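Local coordinates for GIL01 gp7 (PDB 6N7O), which inhibits the LexA repressor of its bacterial host, probably by binding to it directly, at the interface of chains A and B. Coordinates in Å, arbitrary orientation; residue numbers count along the deposited sequence, not the author numbering. Chains: chain A/B, GIL01 gp7.

Contact 1: the interface of chains A and B. Residues chain A 3, 35, 37; chain B 4, 7-8, 11.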
# COMPACT_ATOMS: atom_id res chain seq x y z
N MET A 3 1.03 4.73 12.15
CA MET A 3 1.20 4.40 10.74
C MET A 3 1.13 2.89 10.51
O MET A 3 0.51 2.43 9.54
CB MET A 3 2.52 4.94 10.21
CG MET A 3 2.71 4.63 8.75
SD MET A 3 4.13 5.44 8.02
CE MET A 3 3.65 7.14 8.35
N THR A 35 0.82 7.06 4.84
CA THR A 35 2.10 7.69 5.15
C THR A 35 1.97 9.16 5.51
O THR A 35 2.99 9.78 5.82
CB THR A 35 3.06 7.55 3.98
OG1 THR A 35 2.47 8.11 2.80
CG2 THR A 35 3.41 6.09 3.75
N GLU A 37 1.69 12.63 7.27
CA GLU A 37 2.09 13.19 8.56
C GLU A 37 1.66 14.66 8.62
O GLU A 37 1.12 15.22 7.67
CB GLU A 37 3.60 13.05 8.76
CG GLU A 37 4.14 11.67 8.43
CD GLU A 37 5.66 11.61 8.45
OE1 GLU A 37 6.21 10.73 9.16
OE2 GLU A 37 6.29 12.44 7.77
N ARG B 4 7.95 4.31 6.64
CA ARG B 4 7.51 5.34 5.71
C ARG B 4 8.37 5.35 4.46
O ARG B 4 7.86 5.43 3.34
CB ARG B 4 7.53 6.70 6.40
CG ARG B 4 6.85 7.76 5.59
CD ARG B 4 6.66 9.03 6.39
NE ARG B 4 5.71 9.90 5.72
CZ ARG B 4 6.02 10.67 4.69
NH1 ARG B 4 7.26 10.68 4.22
NH2 ARG B 4 5.09 11.43 4.12
N LEU B 7 7.37 2.42 2.23
CA LEU B 7 6.10 2.61 1.55
C LEU B 7 6.22 3.64 0.44
O LEU B 7 5.65 3.45 -0.65
CB LEU B 7 5.03 3.03 2.55
CG LEU B 7 4.63 1.94 3.52
CD1 LEU B 7 3.63 2.50 4.51
CD2 LEU B 7 4.06 0.75 2.77
N LEU B 8 6.92 4.75 0.70
CA LEU B 8 7.23 5.71 -0.36
C LEU B 8 7.93 5.03 -1.53
O LEU B 8 7.62 5.32 -2.69
CB LEU B 8 8.09 6.86 0.16
CG LEU B 8 7.43 7.79 1.18
CD1 LEU B 8 8.38 8.93 1.52
CD2 LEU B 8 6.09 8.31 0.68
N ILE B 11 5.26 3.23 -3.44
CA ILE B 11 4.45 4.20 -4.18
C ILE B 11 5.17 4.63 -5.45
O ILE B 11 4.56 4.75 -6.52
CB ILE B 11 4.12 5.43 -3.30
CG1 ILE B 11 3.06 5.10 -2.25
CG2 ILE B 11 3.61 6.56 -4.14
CD1 ILE B 11 3.04 6.05 -1.08

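Contact 2: the interface of chains A and B. Residues chain A 7, 10-11, 31; chain B 7, 31, 34-35.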
# COMPACT_ATOMS: atom_id res chain seq x y z
N LEU A 7 -1.43 0.89 8.19
CA LEU A 7 -1.00 -0.02 7.14
C LEU A 7 -1.71 -1.36 7.27
O LEU A 7 -2.23 -1.90 6.30
CB LEU A 7 0.52 -0.20 7.18
CG LEU A 7 1.10 -1.18 6.15
CD1 LEU A 7 0.76 -0.73 4.72
CD2 LEU A 7 2.62 -1.31 6.33
N PHE A 10 -5.18 -1.15 6.03
CA PHE A 10 -5.27 -1.19 4.57
C PHE A 10 -5.10 -2.61 4.06
O PHE A 10 -5.83 -3.04 3.17
CB PHE A 10 -4.23 -0.25 3.95
CG PHE A 10 -4.27 -0.21 2.44
CD1 PHE A 10 -5.47 -0.18 1.75
CD2 PHE A 10 -3.09 -0.16 1.71
CE1 PHE A 10 -5.50 -0.11 0.36
CE2 PHE A 10 -3.11 -0.08 0.32
CZ PHE A 10 -4.31 -0.07 -0.36
N ILE A 11 -4.16 -3.36 4.65
CA ILE A 11 -4.01 -4.77 4.28
C ILE A 11 -5.32 -5.53 4.50
O ILE A 11 -5.72 -6.37 3.68
CB ILE A 11 -2.84 -5.40 5.05
CG1 ILE A 11 -1.52 -4.80 4.58
CG2 ILE A 11 -2.82 -6.91 4.88
CD1 ILE A 11 -0.34 -5.12 5.51
N LEU A 31 -2.04 4.44 0.15
CA LEU A 31 -0.72 4.44 0.77
C LEU A 31 -0.27 5.86 1.08
O LEU A 31 0.41 6.10 2.09
CB LEU A 31 0.29 3.73 -0.13
CG LEU A 31 0.08 2.22 -0.30
CD1 LEU A 31 1.05 1.64 -1.29
CD2 LEU A 31 0.21 1.53 1.05
N LEU B 7 7.37 2.42 2.23
CA LEU B 7 6.10 2.61 1.55
C LEU B 7 6.22 3.64 0.44
O LEU B 7 5.65 3.45 -0.65
CB LEU B 7 5.03 3.03 2.55
CG LEU B 7 4.63 1.94 3.52
CD1 LEU B 7 3.63 2.50 4.51
CD2 LEU B 7 4.06 0.75 2.77
N LEU B 31 3.06 -5.28 1.08
CA LEU B 31 2.75 -4.51 2.28
C LEU B 31 3.02 -5.32 3.55
O LEU B 31 3.47 -4.77 4.56
CB LEU B 31 1.30 -4.05 2.24
CG LEU B 31 1.03 -3.04 1.10
CD1 LEU B 31 -0.44 -2.56 1.13
CD2 LEU B 31 1.99 -1.87 1.18
N VAL B 34 6.47 -5.06 4.62
CA VAL B 34 6.77 -3.78 5.26
C VAL B 34 6.39 -3.79 6.74
O VAL B 34 7.04 -3.12 7.55
CB VAL B 34 6.07 -2.65 4.48
CG1 VAL B 34 6.23 -1.31 5.19
CG2 VAL B 34 6.60 -2.57 3.05
N THR B 35 5.35 -4.54 7.13
CA THR B 35 4.91 -4.56 8.52
C THR B 35 5.90 -5.23 9.47
O THR B 35 5.72 -5.13 10.69
CB THR B 35 3.56 -5.27 8.66
OG1 THR B 35 3.70 -6.65 8.31
CG2 THR B 35 2.52 -4.62 7.75

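Contact 1: the interface of chains A and B
Over one face of the B:Arg4 guanidinium, toward its rim, lies OE2 of the poorly ordered A:Glu37 carboxylate, as modelled, and the in-plane edge at NE meets the backbone oxygen of A:Thr35. This is one part of a two-fold symmetric packing of helix-strand-helix chains, where helix 2-16 of chain B meets the segment that follows helix 24-34 of chain A; the start of helix 2-16 of chain A also contributes, through A:Met3. The edge bond is the stronger feature: NE donates to A:Thr35 O at 2.7 Å, in the plane of both the guanidinium and the carbonyl, with 152° at the hydrogen. NH2 adds a weak second bond to the same oxygen. A carbonyl just beyond a helix C-terminus is a natural acceptor here, since the helix dipole would favour a cationic partner. The A:Glu37 carboxylate lies nearly parallel to the guanidinium, the two planes 16° apart. Its OE2 makes a salt bridge to NE at 3.3 Å.

Arginine suits the place because its long aliphatic stem serves as well as its head. CG of B:Arg4 is anti to the backbone N and the chain stays extended to NE, which carries the charge across to chain A. A:Met3 crosses this stem at about a right angle, its flexible thioether SD 4.0 Å from B:Arg4 CB. A:Thr35 is two-sided: with OG1 between the backbone N and the carbonyl carbon (chi1 56°), its methyl CG2 turns to B:Leu7, 3.7 Å from CB. OG1 lies near B:Leu8 CD2 in a looser contact.

Contact 2: the interface of chains A and B
B:Thr35, the polar side chain of this patch, turns its methyl CG2 rather than its hydroxyl OG1 toward A:Leu7, and CG2 lies 3.6 Å from A:Leu7 CD2. The setting is the apolar centre of a two-fold packing of four helices, in which helices 2-16 and 24-34 of both chains interlock through branched side chains. Threonine suits the rim of such a centre, because it offers a methyl inward while keeping a hydroxyl on its other branch. The same CG2 meets A:Ile11 CD1 tip to tip at 3.7 Å. CD2 of A:Leu7 also touches B:Val34 CG1, the two side chains crossing at about a right angle, so one leucine methyl rests against the last residue of helix 24-34 and the one that follows it.

The two Leu7 side chains approach tip to tip, but they do not obey the two-fold exactly. A:Leu7 has CG anti to the backbone N (chi1 178°), whereas in B:Leu7 it lies beside that nitrogen (chi1 -69°). With different rotamers, the two leucines share the space near the axis without being two-fold copies of one another, and their nearest methyls stay 4.1 Å apart, CD1 of A:Leu7 to CD2 of B:Leu7.

B:Leu31 is deeply engaged and uses several carbons at once. The side chains of B:Leu31 and A:Ile11 run past each other in opposite directions, B:Leu31 CB 3.7 Å from A:Ile11 CG1, with the unbranched CG1-CD1 arm of the isoleucine lying alongside. CD2 of B:Leu31 meets A:Leu31 CD2 at 3.8 Å, where equivalent leucines of the two chains cross. The other methyl, CD1, approaches the side of the A:Phe10 ring rather than its centre, 3.6 Å from CD2 and nearly as close to CE2.

Contact 1 and contact 2 lie about 8 Å apart, measured between the centres of their C-alpha atoms, and they share B:Leu7, which turns CB and CD1 to the first and CD2 to the second. Both set helix 2-16 of one chain against Thr35, just beyond helix 24-34 of the other; contact 2 also brings helix 24-34 itself into the interface. The two-fold repeats both with the chains exchanged, apart from local side-chain differences such as that at Leu7. An apolar centre flanked by polar and charged grips is consistent with a specific homodimer, although the structure alone does not prove the form acting on LexA.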